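Local structure of high affinity transport system protein p37 (Mycoplasma hyorhinis, 3EKI) at residues 158-162 with 336-340; 161-165 with 265-269; 178-182 with 309-313; 259-263 with 275-279. The protein binds thiamine diphosphate outside the cytoplasm as the lipoprotein component of a high-affinity transport system, probably handing the ligand on for uptake. All coordinates share one frame. Residue numbers count along the deposited sequence, not the author numbering.

Overall arrangement
All four contacts belong to the lobe built round the mixed sheet that holds strands 217-223, 304-308 and 331-337, and show how distant parts of the chain cover one sheet. Contacts 1 and 2, with centres about 9 Å apart, start from the same loop and share Phe-161 and Tyr-162. Contacts 2 and 4 use successive turns of helix 256-269, centres about 13 Å apart. Contact 3, on helix 170-184, has its centre about 15 Å from that of contact 1 and touches it through Val-337. Along the chain, contacts 3 and 4 are nested within the loop closed by contact 1, whereas contact 2 crosses both. Contact 1 alone touches the other three, beside the bound thiamine diphosphate.

Contact 1: residues 158-162 with 336-340; sequences KDKFY and IVTNP
This is a loop-to-strand-end contact, in which residues 158-162, between strand 141-152 and helix 170-184, lie along 336-340, where strand 331-337 runs out into a loop. The end-to-end directions differ by 131°, and the CA atoms come closest at Phe-161 and Asn-339, 5.1 Å apart. An inverse gamma turn centred on Asp-159 opens the 158-162 segment, with Lys-160 N bonded to Lys-158 O at 2.7 Å; Phe-161 is then extended. Asn-339, with chi1 m, accepts the one hydrogen bond between the segments, from Tyr-162 N to its OD1 at 2.9 Å, while its ND2 binds Ala-401 O. Pro-340 fills the space beside the loop: its CG is 3.3 Å from Lys-158 O, its CD 3.6 Å from Phe-161 CE2. Farther along, Tyr-162 (chi1 t) brings CD1 to 4.1 Å from Ile-336 CD1. Lys-158 O, Lys-160 O and Thr-338 O all turn to Arg-216, the first only weakly. An asparagine side chain thus ties a connecting loop to the continuation of strand 331-337, at the mixed sheet's edge.

Contact 2: residues 161-165 with 265-269; sequences FYVDG and ILKNH
An irregular loop, 161-165, runs past the last turn of helix 256-269, the CA atoms of Tyr-162 and Ile-265 lying 7.1 Å apart and those of Gly-165 and His-269 6.6 Å. The helical bond from His-269 N to Ile-265 O measures 2.9 Å. Gly-165 has positive phi (69°), and a side chain here would clash with the imidazole of His-269, whose CE1 is 3.9 Å from Gly-165 CA. Tyr-162 dominates the interface: with chi1 t and chi2 near 85° its ring lies lengthwise along the helix, CB 3.9 Å from Ile-265 CD1 and CD2 3.9 Å from Asn-268 CB. Tyr-162 OH is hydrogen-bonded to His-269 ND1 at 2.7 Å, His-269 having chi1 t. A water 2.6 Å from Tyr-162 OH donates to Asn-268 O at 3.2 Å. His-269 also stacks on Trp-235, and Asp-169 OD2 gathers the amides of 163-165. The buried imidazole thus has both nitrogens engaged, ND1 by the phenol of the loop and NE2 by Trp-235 O.

Contact 3: residues 178-182 with 309-313; sequences INKIF and EGSFA
Helix 170-184 meets the loop after strand 304-308 through interlocking side chains. Within 178-182 the helix is normal at first, with Phe-182 N bonded to Ile-178 O at 2.8 Å, and widens to a pi-type turn at 180-182. Opposite it, Gly-310 has positive phi (66°) and leads into a 3-10 segment, 311-313, in which Ala-313 N meets Gly-310 O at 2.8 Å. Nearest CA atoms are 7.7 Å apart at Ile-178 and Gly-310 and 8.4 Å at Phe-182 and Phe-312.

Phe-312 has the largest area covered by the other segment. Its chi1 is p (51°), which turns the ring to the helix. Phe-182, with chi1 t, sets CD2 over one face of it, 3.6 Å from Phe-312 CD2; the ring centroids are 4.9 Å apart with planes at 36°, an oblique pairing. Ile-178, chi1 m and chi2 t, places CG2 at the ring's edge, 3.8 Å from Phe-312 CE2, while its CD1 has CG and OE2 of Glu-309 resting against it, both at 4.1 Å. Ile-181, also m and t, adds a looser touch, CG2 to CE1 of Phe-312 at 4.5 Å. Trp-220, Tyr-187 and Phe-324 extend the aromatic cluster round Phe-182. Ile-178 also packs on Ala-334 and Val-337 of strand 331-337, seating the helix against the mixed sheet. The contact is buried and largely apolar, held by shape and dispersion.

Contact 4: residues 259-263 with 275-279; sequences FKLEE and TTLNE
Leu-277, Glu-263 and Phe-259 bury the most surface where helix 256-269 meets the start of helix 277-283. Glu-263 and Leu-277 have the closest CA atoms across the two segments, 6.4 Å apart. Extended by chi1 t and chi2 t, Glu-263 sends OE1 to Leu-277 N, which donates to it at 2.8 Å. Thr-276 CB lies 3.5 Å from Glu-263 OE1. A water donates to Glu-263 OE1 at 2.7 Å and accepts from Asn-278 N at 3.2 Å, so the carboxylate serves two successive amides, one directly and one through solvent. These belong to the first turn of a helix, whose amides lack partners in the helix itself. Thr-276 stands at the N-cap, chi1 p, and its OG1 accepts from Glu-279 N at 2.9 Å; the carboxylate from the other helix supplements this cap. Between the two helices, Leu-277, chi1 m and chi2 t, sets its CB 3.9 Å from Phe-259 CZ, and also reaches Phe-306 of strand 304-308. Phe-259, at chi1 t, has CZ 3.4 Å from Asn-278 OD1, and its side chain lies about 7 Å from the bound thiamine diphosphate. Lys-267, one turn on from Glu-263, hydrogen-bonds through NZ to Thr-275 O.

Contact 1: residues 158-162 with 336-340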
loop_
_atom_site.group_PDB
_atom_site.type_symbol
_atom_site.label_atom_id
_atom_site.label_comp_id
_atom_site.label_asym_id
_atom_site.label_seq_id
_atom_site.Cartn_x
_atom_site.Cartn_y
_atom_site.Cartn_z
ATOM N N LYS A 158 -6.129 12.468 -6.925
ATOM C CA LYS A 158 -6.829 11.248 -6.578
ATOM C C LYS A 158 -7.914 10.852 -7.563
ATOM O O LYS A 158 -8.020 9.686 -7.963
ATOM C CB LYS A 158 -7.501 11.391 -5.198
ATOM C CG LYS A 158 -8.178 10.103 -4.797
ATOM C CD LYS A 158 -8.842 10.100 -3.439
ATOM C CE LYS A 158 -9.785 8.921 -3.300
ATOM N NZ LYS A 158 -10.862 8.882 -4.336
ATOM N N ASP A 159 -8.759 11.833 -7.917
ATOM C CA ASP A 159 -10.021 11.429 -8.545
ATOM C C ASP A 159 -9.880 11.255 -10.054
ATOM O O ASP A 159 -10.403 12.001 -10.887
ATOM C CB ASP A 159 -11.113 12.419 -8.136
ATOM C CG ASP A 159 -11.727 12.121 -6.780
ATOM O OD1 ASP A 159 -11.387 11.138 -6.086
ATOM O OD2 ASP A 159 -12.611 12.890 -6.341
ATOM N N LYS A 160 -9.137 10.217 -10.419
ATOM C CA LYS A 160 -8.967 9.710 -11.775
ATOM C C LYS A 160 -9.378 8.237 -11.766
ATOM O O LYS A 160 -8.797 7.459 -11.000
ATOM C CB LYS A 160 -7.551 9.814 -12.315
ATOM C CG LYS A 160 -6.814 11.119 -12.148
ATOM C CD LYS A 160 -7.354 12.222 -13.030
ATOM C CE LYS A 160 -6.443 13.449 -12.990
ATOM N NZ LYS A 160 -7.191 14.682 -13.384
ATOM N N PHE A 161 -10.367 7.890 -12.577
ATOM C CA PHE A 161 -10.937 6.569 -12.643
ATOM C C PHE A 161 -11.021 6.045 -14.083
ATOM O O PHE A 161 -10.931 6.825 -15.029
ATOM C CB PHE A 161 -12.359 6.537 -12.070
ATOM C CG PHE A 161 -12.467 6.951 -10.621
ATOM C CD1 PHE A 161 -12.514 8.299 -10.296
ATOM C CD2 PHE A 161 -12.522 5.988 -9.631
ATOM C CE1 PHE A 161 -12.628 8.690 -8.970
ATOM C CE2 PHE A 161 -12.623 6.391 -8.303
ATOM C CZ PHE A 161 -12.664 7.727 -7.993
ATOM N N TYR A 162 -11.201 4.738 -14.172
ATOM C CA TYR A 162 -11.342 4.099 -15.468
ATOM C C TYR A 162 -12.478 4.744 -16.264
ATOM O O TYR A 162 -13.572 5.014 -15.773
ATOM C CB TYR A 162 -11.559 2.581 -15.256
ATOM C CG TYR A 162 -11.668 1.893 -16.607
ATOM C CD1 TYR A 162 -10.531 1.497 -17.304
ATOM C CD2 TYR A 162 -12.885 1.642 -17.208
ATOM C CE1 TYR A 162 -10.640 0.866 -18.540
ATOM C CE2 TYR A 162 -13.027 1.037 -18.433
ATOM C CZ TYR A 162 -11.878 0.653 -19.092
ATOM O OH TYR A 162 -12.058 0.056 -20.302
ATOM N N ILE A 336 -1.649 0.205 -17.639
ATOM C CA ILE A 336 -2.686 1.030 -17.071
ATOM C C ILE A 336 -2.566 0.950 -15.543
ATOM O O ILE A 336 -2.063 -0.069 -15.061
ATOM C CB ILE A 336 -4.088 0.599 -17.525
ATOM C CG1 ILE A 336 -5.207 1.593 -17.235
ATOM C CG2 ILE A 336 -4.429 -0.780 -16.985
ATOM C CD1 ILE A 336 -6.494 1.331 -17.977
ATOM N N VAL A 337 -2.965 2.013 -14.861
ATOM C CA VAL A 337 -3.054 1.907 -13.392
ATOM C C VAL A 337 -4.496 1.617 -13.001
ATOM O O VAL A 337 -5.382 1.449 -13.855
ATOM C CB VAL A 337 -2.521 3.139 -12.662
ATOM C CG1 VAL A 337 -1.044 3.298 -13.067
ATOM C CG2 VAL A 337 -3.302 4.401 -12.915
ATOM N N THR A 338 -4.787 1.549 -11.710
ATOM C CA THR A 338 -6.145 1.253 -11.273
ATOM C C THR A 338 -6.811 2.480 -10.660
ATOM O O THR A 338 -6.248 3.559 -10.596
ATOM C CB THR A 338 -6.186 0.121 -10.236
ATOM O OG1 THR A 338 -5.669 0.606 -8.966
ATOM C CG2 THR A 338 -5.330 -1.074 -10.629
ATOM N N ASN A 339 -8.047 2.291 -10.196
ATOM C CA ASN A 339 -8.783 3.261 -9.412
ATOM C C ASN A 339 -8.106 3.343 -8.036
ATOM O O ASN A 339 -7.395 2.422 -7.657
ATOM C CB ASN A 339 -10.246 2.877 -9.288
ATOM C CG ASN A 339 -11.007 2.822 -10.595
ATOM O OD1 ASN A 339 -10.702 3.561 -11.521
ATOM N ND2 ASN A 339 -12.000 1.941 -10.642
ATOM N N PRO A 340 -8.303 4.475 -7.372
ATOM C CA PRO A 340 -7.601 4.710 -6.101
ATOM C C PRO A 340 -8.360 4.308 -4.846
ATOM O O PRO A 340 -9.586 4.431 -4.801
ATOM C CB PRO A 340 -7.493 6.226 -6.165
ATOM C CG PRO A 340 -8.789 6.660 -6.769
ATOM C CD PRO A 340 -9.138 5.596 -7.783
#

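Contact 2: residues 161-165 with 265-269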
loop_
_atom_site.group_PDB
_atom_site.type_symbol
_atom_site.label_atom_id
_atom_site.label_comp_id
_atom_site.label_asym_id
_atom_site.label_seq_id
_atom_site.Cartn_x
_atom_site.Cartn_y
_atom_site.Cartn_z
ATOM N N PHE A 161 -10.367 7.890 -12.577
ATOM C CA PHE A 161 -10.937 6.569 -12.643
ATOM C C PHE A 161 -11.021 6.045 -14.083
ATOM O O PHE A 161 -10.931 6.825 -15.029
ATOM C CB PHE A 161 -12.359 6.537 -12.070
ATOM C CG PHE A 161 -12.467 6.951 -10.621
ATOM C CD1 PHE A 161 -12.514 8.299 -10.296
ATOM C CD2 PHE A 161 -12.522 5.988 -9.631
ATOM C CE1 PHE A 161 -12.628 8.690 -8.970
ATOM C CE2 PHE A 161 -12.623 6.391 -8.303
ATOM C CZ PHE A 161 -12.664 7.727 -7.993
ATOM N N TYR A 162 -11.201 4.738 -14.172
ATOM C CA TYR A 162 -11.342 4.099 -15.468
ATOM C C TYR A 162 -12.478 4.744 -16.264
ATOM O O TYR A 162 -13.572 5.014 -15.773
ATOM C CB TYR A 162 -11.559 2.581 -15.256
ATOM C CG TYR A 162 -11.668 1.893 -16.607
ATOM C CD1 TYR A 162 -10.531 1.497 -17.304
ATOM C CD2 TYR A 162 -12.885 1.642 -17.208
ATOM C CE1 TYR A 162 -10.640 0.866 -18.540
ATOM C CE2 TYR A 162 -13.027 1.037 -18.433
ATOM C CZ TYR A 162 -11.878 0.653 -19.092
ATOM O OH TYR A 162 -12.058 0.056 -20.302
ATOM N N VAL A 163 -12.227 4.912 -17.557
ATOM C CA VAL A 163 -13.233 5.460 -18.470
ATOM C C VAL A 163 -13.418 4.479 -19.625
ATOM O O VAL A 163 -14.499 3.903 -19.776
ATOM C CB VAL A 163 -12.864 6.865 -18.981
ATOM C CG1 VAL A 163 -13.936 7.353 -19.956
ATOM C CG2 VAL A 163 -12.717 7.853 -17.852
ATOM N N ASP A 164 -12.368 4.262 -20.416
ATOM C CA ASP A 164 -12.499 3.339 -21.540
ATOM C C ASP A 164 -11.262 2.591 -21.973
ATOM O O ASP A 164 -11.275 1.871 -22.981
ATOM C CB ASP A 164 -13.037 4.157 -22.752
ATOM C CG ASP A 164 -12.177 5.330 -23.117
ATOM O OD1 ASP A 164 -10.950 5.277 -22.923
ATOM O OD2 ASP A 164 -12.695 6.368 -23.603
ATOM N N GLY A 165 -10.146 2.697 -21.268
ATOM C CA GLY A 165 -8.928 2.006 -21.610
ATOM C C GLY A 165 -8.207 2.455 -22.852
ATOM O O GLY A 165 -7.255 1.771 -23.233
ATOM N N ILE A 265 -10.353 -3.361 -13.022
ATOM C CA ILE A 265 -10.038 -2.749 -14.321
ATOM C C ILE A 265 -10.264 -3.712 -15.499
ATOM O O ILE A 265 -10.836 -3.322 -16.521
ATOM C CB ILE A 265 -8.588 -2.247 -14.311
ATOM C CG1 ILE A 265 -8.336 -1.112 -13.297
ATOM C CG2 ILE A 265 -8.144 -1.795 -15.686
ATOM C CD1 ILE A 265 -9.311 0.044 -13.392
ATOM N N LEU A 266 -9.832 -4.952 -15.347
ATOM C CA LEU A 266 -9.984 -5.993 -16.365
ATOM C C LEU A 266 -11.430 -6.316 -16.627
ATOM O O LEU A 266 -11.828 -6.487 -17.783
ATOM C CB LEU A 266 -9.203 -7.249 -15.952
ATOM C CG LEU A 266 -7.684 -7.112 -15.891
ATOM C CD1 LEU A 266 -7.008 -8.399 -15.454
ATOM C CD2 LEU A 266 -7.110 -6.670 -17.233
ATOM N N LYS A 267 -12.225 -6.398 -15.561
ATOM C CA LYS A 267 -13.656 -6.586 -15.732
ATOM C C LYS A 267 -14.330 -5.412 -16.405
ATOM O O LYS A 267 -15.198 -5.605 -17.279
ATOM C CB LYS A 267 -14.300 -6.856 -14.357
ATOM C CG LYS A 267 -15.796 -7.131 -14.440
ATOM C CD LYS A 267 -16.087 -8.553 -13.962
ATOM C CE LYS A 267 -16.141 -8.658 -12.447
ATOM N NZ LYS A 267 -14.964 -9.367 -11.861
ATOM N N ASN A 268 -13.972 -4.172 -16.076
ATOM C CA ASN A 268 -14.552 -2.988 -16.669
ATOM C C ASN A 268 -14.128 -2.830 -18.131
ATOM O O ASN A 268 -14.872 -2.250 -18.927
ATOM C CB ASN A 268 -14.175 -1.738 -15.877
ATOM C CG ASN A 268 -14.908 -1.722 -14.535
ATOM O OD1 ASN A 268 -15.828 -2.519 -14.334
ATOM N ND2 ASN A 268 -14.503 -0.849 -13.629
ATOM N N HIS A 269 -12.948 -3.336 -18.470
ATOM C CA HIS A 269 -12.433 -3.235 -19.831
ATOM C C HIS A 269 -12.974 -4.354 -20.714
ATOM O O HIS A 269 -13.602 -4.098 -21.741
ATOM C CB HIS A 269 -10.904 -3.261 -19.828
ATOM C CG HIS A 269 -10.290 -2.887 -21.141
ATOM N ND1 HIS A 269 -10.389 -1.619 -21.674
ATOM C CD2 HIS A 269 -9.573 -3.613 -22.030
ATOM C CE1 HIS A 269 -9.757 -1.581 -22.834
ATOM N NE2 HIS A 269 -9.253 -2.778 -23.073
HETATM O O HOH W 1 -14.458 -0.240 -21.351
#

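Contact 3: residues 178-182 with 309-313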
loop_
_atom_site.group_PDB
_atom_site.type_symbol
_atom_site.label_atom_id
_atom_site.label_comp_id
_atom_site.label_asym_id
_atom_site.label_seq_id
_atom_site.Cartn_x
_atom_site.Cartn_y
_atom_site.Cartn_z
ATOM N N ILE A 178 4.434 7.041 -16.127
ATOM C CA ILE A 178 5.297 6.069 -15.477
ATOM C C ILE A 178 6.351 5.560 -16.457
ATOM O O ILE A 178 7.527 5.415 -16.126
ATOM C CB ILE A 178 4.475 4.909 -14.889
ATOM C CG1 ILE A 178 3.622 5.369 -13.706
ATOM C CG2 ILE A 178 5.342 3.730 -14.516
ATOM C CD1 ILE A 178 2.628 4.347 -13.205
ATOM N N ASN A 179 5.943 5.283 -17.700
ATOM C CA ASN A 179 6.880 4.758 -18.688
ATOM C C ASN A 179 7.952 5.775 -19.050
ATOM O O ASN A 179 9.081 5.338 -19.326
ATOM C CB ASN A 179 6.112 4.294 -19.941
ATOM C CG ASN A 179 5.364 3.003 -19.622
ATOM O OD1 ASN A 179 5.767 2.291 -18.708
ATOM N ND2 ASN A 179 4.318 2.706 -20.380
ATOM N N LYS A 180 7.626 7.063 -19.026
ATOM C CA LYS A 180 8.605 8.107 -19.285
ATOM C C LYS A 180 9.672 8.117 -18.197
ATOM O O LYS A 180 10.811 8.518 -18.439
ATOM C CB LYS A 180 7.923 9.474 -19.368
ATOM C CG LYS A 180 8.735 10.610 -18.767
ATOM C CD LYS A 180 8.473 11.920 -19.492
ATOM C CE LYS A 180 7.700 11.693 -20.781
ATOM N NZ LYS A 180 6.228 11.736 -20.562
ATOM N N ILE A 181 9.302 7.674 -16.999
ATOM C CA ILE A 181 10.248 7.619 -15.894
ATOM C C ILE A 181 10.981 6.315 -15.770
ATOM O O ILE A 181 12.158 6.257 -15.358
ATOM C CB ILE A 181 9.476 7.955 -14.581
ATOM C CG1 ILE A 181 9.177 9.449 -14.435
ATOM C CG2 ILE A 181 10.182 7.445 -13.343
ATOM C CD1 ILE A 181 8.133 9.720 -13.361
ATOM N N PHE A 182 10.340 5.199 -16.090
ATOM C CA PHE A 182 10.839 3.859 -15.840
ATOM C C PHE A 182 11.417 3.190 -17.087
ATOM O O PHE A 182 12.334 2.382 -16.972
ATOM C CB PHE A 182 9.677 3.005 -15.302
ATOM C CG PHE A 182 10.039 1.568 -14.994
ATOM C CD1 PHE A 182 9.805 0.566 -15.915
ATOM C CD2 PHE A 182 10.604 1.233 -13.776
ATOM C CE1 PHE A 182 10.121 -0.755 -15.662
ATOM C CE2 PHE A 182 10.915 -0.086 -13.518
ATOM C CZ PHE A 182 10.673 -1.083 -14.442
ATOM N N GLU A 309 1.110 0.542 -7.674
ATOM C CA GLU A 309 1.601 1.633 -8.512
ATOM C C GLU A 309 2.963 2.082 -7.998
ATOM O O GLU A 309 3.165 2.370 -6.824
ATOM C CB GLU A 309 0.619 2.785 -8.549
ATOM C CG GLU A 309 1.143 3.958 -9.368
ATOM C CD GLU A 309 0.259 5.178 -9.330
ATOM O OE1 GLU A 309 0.026 5.749 -8.234
ATOM O OE2 GLU A 309 -0.189 5.579 -10.425
ATOM N N GLY A 310 3.933 2.168 -8.901
ATOM C CA GLY A 310 5.236 2.707 -8.576
ATOM C C GLY A 310 6.061 1.921 -7.587
ATOM O O GLY A 310 6.920 2.535 -6.939
ATOM N N SER A 311 5.855 0.612 -7.481
ATOM C CA SER A 311 6.605 -0.229 -6.556
ATOM C C SER A 311 8.103 -0.123 -6.792
ATOM O O SER A 311 8.907 -0.317 -5.879
ATOM C CB SER A 311 6.120 -1.672 -6.689
ATOM O OG SER A 311 6.177 -2.169 -7.994
ATOM N N PHE A 312 8.525 0.220 -8.015
ATOM C CA PHE A 312 9.953 0.378 -8.297
ATOM C C PHE A 312 10.566 1.501 -7.466
ATOM O O PHE A 312 11.763 1.565 -7.197
ATOM C CB PHE A 312 10.159 0.607 -9.800
ATOM C CG PHE A 312 9.300 1.699 -10.393
ATOM C CD1 PHE A 312 9.644 3.040 -10.227
ATOM C CD2 PHE A 312 8.148 1.411 -11.125
ATOM C CE1 PHE A 312 8.876 4.050 -10.752
ATOM C CE2 PHE A 312 7.373 2.432 -11.638
ATOM C CZ PHE A 312 7.718 3.753 -11.452
ATOM N N ALA A 313 9.743 2.443 -7.025
ATOM C CA ALA A 313 10.202 3.612 -6.287
ATOM C C ALA A 313 10.768 3.236 -4.922
ATOM O O ALA A 313 11.605 4.017 -4.439
ATOM C CB ALA A 313 9.095 4.634 -6.108
#

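Contact 4: residues 259-263 with 275-279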
loop_
_atom_site.group_PDB
_atom_site.type_symbol
_atom_site.label_atom_id
_atom_site.label_comp_id
_atom_site.label_asym_id
_atom_site.label_seq_id
_atom_site.Cartn_x
_atom_site.Cartn_y
_atom_site.Cartn_z
ATOM N N PHE A 259 -4.234 -7.656 -6.723
ATOM C CA PHE A 259 -5.305 -8.560 -7.155
ATOM C C PHE A 259 -6.634 -7.854 -7.441
ATOM O O PHE A 259 -7.025 -7.732 -8.559
ATOM C CB PHE A 259 -5.533 -9.732 -6.168
ATOM C CG PHE A 259 -6.236 -10.917 -6.783
ATOM C CD1 PHE A 259 -7.580 -10.910 -6.931
ATOM C CD2 PHE A 259 -5.542 -11.975 -7.270
ATOM C CE1 PHE A 259 -8.233 -11.972 -7.511
ATOM C CE2 PHE A 259 -6.163 -12.996 -7.825
ATOM C CZ PHE A 259 -7.535 -12.989 -7.944
ATOM N N LYS A 260 -7.334 -7.373 -6.434
ATOM C CA LYS A 260 -8.692 -6.902 -6.608
ATOM C C LYS A 260 -8.783 -5.624 -7.427
ATOM O O LYS A 260 -9.695 -5.517 -8.260
ATOM C CB LYS A 260 -9.392 -6.705 -5.240
ATOM C CG LYS A 260 -9.484 -7.986 -4.445
ATOM C CD LYS A 260 -10.000 -7.754 -3.030
ATOM C CE LYS A 260 -11.020 -8.805 -2.624
ATOM N NZ LYS A 260 -10.383 -9.915 -1.860
ATOM N N LEU A 261 -7.906 -4.647 -7.263
ATOM C CA LEU A 261 -8.054 -3.408 -8.034
ATOM C C LEU A 261 -7.830 -3.676 -9.517
ATOM O O LEU A 261 -8.495 -3.055 -10.347
ATOM C CB LEU A 261 -7.105 -2.321 -7.534
ATOM C CG LEU A 261 -7.491 -1.794 -6.147
ATOM C CD1 LEU A 261 -6.346 -0.967 -5.570
ATOM C CD2 LEU A 261 -8.757 -0.967 -6.223
ATOM N N GLU A 262 -6.887 -4.552 -9.824
ATOM C CA GLU A 262 -6.624 -4.897 -11.227
ATOM C C GLU A 262 -7.765 -5.742 -11.792
ATOM O O GLU A 262 -8.130 -5.563 -12.954
ATOM C CB GLU A 262 -5.279 -5.621 -11.369
ATOM C CG GLU A 262 -4.080 -4.759 -11.049
ATOM C CD GLU A 262 -3.651 -4.683 -9.599
ATOM O OE1 GLU A 262 -4.334 -5.255 -8.727
ATOM O OE2 GLU A 262 -2.593 -4.047 -9.371
ATOM N N GLU A 263 -8.291 -6.673 -10.981
ATOM C CA GLU A 263 -9.463 -7.433 -11.415
ATOM C C GLU A 263 -10.577 -6.509 -11.860
ATOM O O GLU A 263 -11.221 -6.697 -12.902
ATOM C CB GLU A 263 -9.952 -8.353 -10.290
ATOM C CG GLU A 263 -11.339 -8.966 -10.515
ATOM C CD GLU A 263 -11.655 -9.907 -9.381
ATOM O OE1 GLU A 263 -11.954 -11.086 -9.588
ATOM O OE2 GLU A 263 -11.587 -9.447 -8.210
ATOM N N THR A 275 -16.431 -13.491 -15.212
ATOM C CA THR A 275 -17.094 -13.136 -13.967
ATOM C C THR A 275 -16.159 -12.615 -12.883
ATOM O O THR A 275 -16.168 -11.490 -12.405
ATOM C CB THR A 275 -17.790 -14.398 -13.400
ATOM O OG1 THR A 275 -16.765 -15.397 -13.199
ATOM C CG2 THR A 275 -18.792 -14.982 -14.361
ATOM N N THR A 276 -15.153 -13.506 -12.509
ATOM C CA THR A 276 -14.137 -13.107 -11.573
ATOM C C THR A 276 -12.817 -13.727 -12.017
ATOM O O THR A 276 -12.817 -14.751 -12.711
ATOM C CB THR A 276 -14.371 -13.573 -10.121
ATOM O OG1 THR A 276 -14.351 -15.011 -10.116
ATOM C CG2 THR A 276 -15.715 -13.116 -9.614
ATOM N N LEU A 277 -11.728 -13.105 -11.566
ATOM C CA LEU A 277 -10.432 -13.705 -11.844
ATOM C C LEU A 277 -10.304 -15.084 -11.214
ATOM O O LEU A 277 -9.720 -16.010 -11.778
ATOM C CB LEU A 277 -9.291 -12.812 -11.381
ATOM C CG LEU A 277 -8.947 -11.566 -12.176
ATOM C CD1 LEU A 277 -7.541 -11.133 -11.781
ATOM C CD2 LEU A 277 -9.046 -11.774 -13.677
ATOM N N ASN A 278 -10.851 -15.303 -10.008
ATOM C CA ASN A 278 -10.759 -16.656 -9.436
ATOM C C ASN A 278 -11.489 -17.692 -10.277
ATOM O O ASN A 278 -11.011 -18.804 -10.506
ATOM C CB ASN A 278 -11.323 -16.616 -7.998
ATOM C CG ASN A 278 -10.237 -16.201 -7.018
ATOM O OD1 ASN A 278 -9.086 -15.954 -7.388
ATOM N ND2 ASN A 278 -10.593 -16.116 -5.740
ATOM N N GLU A 279 -12.671 -17.325 -10.776
ATOM C CA GLU A 279 -13.399 -18.274 -11.620
ATOM C C GLU A 279 -12.656 -18.521 -12.924
ATOM O O GLU A 279 -12.566 -19.670 -13.328
ATOM C CB GLU A 279 -14.816 -17.813 -11.936
ATOM C CG GLU A 279 -15.880 -18.468 -11.059
ATOM C CD GLU A 279 -17.295 -18.108 -11.472
ATOM O OE1 GLU A 279 -17.882 -18.825 -12.314
ATOM O OE2 GLU A 279 -17.831 -17.109 -10.953
HETATM O O HOH W 2 -11.762 -13.153 -7.886
#